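Side-chain contact in F-actin-capping protein subunit alpha (PDB 7A0H), which probably caps the fast-growing barbed ends of actin filaments as an asymmetric homodimer, blocking the exchange of actin subunits there: residues 190-195 against 256-261. Residues are numbered along the deposited sequence; the frame is centred on the assembly and turned at random.
Sequences SSWRSS and ECENDV
Trp192 and Ser194 on strand 187-200 face Glu258 and Val261 on helix 243-266, which lies across one side of the five-stranded antiparallel sheet. The axes of the two segments run at 143° to each other, closer to antiparallel than to perpendicular, and approach to 10.9 Å; the nearest CA atoms, those of Ser194 and Glu258, are 8.2 Å apart. Strand alternation sends the side chains of Trp192 and Ser194 toward the helix, whereas Arg193 between them points to the other side of the sheet. Ser194 has OG anti to its own N (chi1 177°), from where it donates a hydrogen bond to Glu258 OE2 at 2.7 Å, using the anti lone pair of that oxygen. The same hydroxyl is also hydrogen-bonded to Trp196 NE1. Beyond CG the Glu258 chain is extended, and it carries the carboxylate past the rim of the Trp192 indole: CD lies 3.7 Å from Trp192 CZ2, near the ring plane, with the two flat groups almost perpendicular at 85°. Further along the benzene ring, Val261 CG1 packs obliquely on Trp192 CZ3 at 4.1 Å. Tyr127 and Tyr132 bind the other carboxylate oxygen, Glu258 OE1, through their hydroxyls, and Pro285, Leu286 and Ile284 of the second subunit pack on Trp192, Glu258 and Val261, respectively. The buried carboxylate is thus gripped at both oxygens by hydroxyl groups, which fixes its rotation beside the indole edge and would probably offset part of the cost of burying it, if it is ionised, between sheet, helix and partner subunit.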
loop_
_atom_site.group_PDB
_atom_site.type_symbol
_atom_site.label_atom_id
_atom_site.label_comp_id
_atom_site.label_asym_id
_atom_site.label_seq_id
_atom_site.Cartn_x
_atom_site.Cartn_y
_atom_site.Cartn_z
ATOM N N SER A 190 13.603 2.769 -3.610
ATOM C CA SER A 190 13.094 4.076 -3.220
ATOM C C SER A 190 13.179 5.021 -4.397
ATOM O O SER A 190 14.037 4.878 -5.296
ATOM C CB SER A 190 13.886 4.696 -2.042
ATOM O OG SER A 190 15.301 4.675 -2.292
ATOM N N SER A 191 12.335 6.058 -4.315
ATOM C CA SER A 191 12.539 7.261 -5.112
ATOM C C SER A 191 12.590 8.542 -4.263
ATOM O O SER A 191 11.787 8.742 -3.342
ATOM C CB SER A 191 11.432 7.405 -6.105
ATOM O OG SER A 191 10.233 7.513 -5.335
ATOM N N TRP A 192 13.539 9.392 -4.612
ATOM C CA TRP A 192 13.633 10.785 -4.191
ATOM C C TRP A 192 13.425 11.657 -5.415
ATOM O O TRP A 192 14.112 11.499 -6.435
ATOM C CB TRP A 192 14.986 11.047 -3.542
ATOM C CG TRP A 192 15.359 12.496 -3.173
ATOM C CD1 TRP A 192 15.948 13.422 -3.990
ATOM C CD2 TRP A 192 15.184 13.136 -1.918
ATOM N NE1 TRP A 192 16.155 14.577 -3.333
ATOM C CE2 TRP A 192 15.707 14.454 -2.049
ATOM C CE3 TRP A 192 14.663 12.727 -0.685
ATOM C CZ2 TRP A 192 15.704 15.377 -1.000
ATOM C CZ3 TRP A 192 14.681 13.636 0.377
ATOM C CH2 TRP A 192 15.196 14.958 0.201
ATOM N N ARG A 193 12.454 12.544 -5.313
ATOM C CA ARG A 193 12.083 13.505 -6.340
ATOM C C ARG A 193 11.941 14.902 -5.696
ATOM O O ARG A 193 11.076 15.122 -4.831
ATOM C CB ARG A 193 10.757 13.071 -7.009
ATOM C CG ARG A 193 10.824 11.785 -7.860
ATOM C CD ARG A 193 11.830 11.932 -8.815
ATOM N NE ARG A 193 11.966 10.910 -9.797
ATOM C CZ ARG A 193 12.657 9.791 -9.690
ATOM N NH1 ARG A 193 13.277 9.477 -8.589
ATOM N NH2 ARG A 193 12.705 8.963 -10.747
ATOM N N SER A 194 12.755 15.854 -6.136
ATOM C CA SER A 194 12.775 17.211 -5.550
ATOM C C SER A 194 12.574 18.229 -6.665
ATOM O O SER A 194 13.423 18.359 -7.574
ATOM C CB SER A 194 14.095 17.477 -4.798
ATOM O OG SER A 194 14.130 18.821 -4.301
ATOM N N SER A 195 11.469 18.930 -6.633
ATOM C CA SER A 195 11.112 19.708 -7.795
ATOM C C SER A 195 10.777 21.134 -7.426
ATOM O O SER A 195 10.126 21.382 -6.393
ATOM C CB SER A 195 9.883 18.996 -8.599
ATOM O OG SER A 195 8.762 18.889 -7.744
ATOM N N GLU A 256 18.539 24.306 1.715
ATOM C CA GLU A 256 17.948 24.375 3.047
ATOM C C GLU A 256 16.680 23.549 3.145
ATOM O O GLU A 256 16.405 22.919 4.184
ATOM C CB GLU A 256 17.623 25.844 3.338
ATOM C CG GLU A 256 17.272 26.147 4.757
ATOM C CD GLU A 256 16.421 27.420 4.912
ATOM O OE1 GLU A 256 16.020 28.023 3.875
ATOM O OE2 GLU A 256 16.105 27.767 6.086
ATOM N N CYS A 257 15.816 23.651 2.146
ATOM C CA CYS A 257 14.590 22.819 2.183
ATOM C C CYS A 257 14.912 21.320 2.197
ATOM O O CYS A 257 14.275 20.547 2.936
ATOM C CB CYS A 257 13.722 23.239 1.017
ATOM S SG CYS A 257 13.070 24.948 1.234
ATOM N N GLU A 258 15.982 20.894 1.540
ATOM C CA GLU A 258 16.279 19.462 1.553
ATOM C C GLU A 258 16.832 19.076 2.903
ATOM O O GLU A 258 16.537 17.996 3.428
ATOM C CB GLU A 258 17.216 19.118 0.395
ATOM C CG GLU A 258 16.452 19.268 -1.076
ATOM C CD GLU A 258 17.159 18.559 -2.214
ATOM O OE1 GLU A 258 18.327 18.211 -2.051
ATOM O OE2 GLU A 258 16.605 18.392 -3.286
ATOM N N ASN A 259 17.611 19.978 3.498
ATOM C CA ASN A 259 18.051 19.794 4.883
ATOM C C ASN A 259 16.855 19.695 5.826
ATOM O O ASN A 259 16.881 18.939 6.784
ATOM C CB ASN A 259 18.926 21.015 5.338
ATOM C CG ASN A 259 20.394 20.875 4.952
ATOM O OD1 ASN A 259 20.917 19.759 4.944
ATOM N ND2 ASN A 259 21.078 22.024 4.649
ATOM N N ASP A 260 15.812 20.488 5.590
ATOM C CA ASP A 260 14.647 20.467 6.484
ATOM C C ASP A 260 13.907 19.123 6.407
ATOM O O ASP A 260 13.399 18.639 7.430
ATOM C CB ASP A 260 13.768 21.686 6.137
ATOM C CG ASP A 260 12.509 21.832 7.038
ATOM O OD1 ASP A 260 12.567 21.621 8.290
ATOM O OD2 ASP A 260 11.440 22.222 6.466
ATOM N N VAL A 261 13.868 18.478 5.222
ATOM C CA VAL A 261 13.231 17.150 5.114
ATOM C C VAL A 261 14.089 16.109 5.829
ATOM O O VAL A 261 13.587 15.248 6.570
ATOM C CB VAL A 261 13.011 16.765 3.623
ATOM C CG1 VAL A 261 12.626 15.268 3.487
ATOM C CG2 VAL A 261 11.949 17.641 2.961
#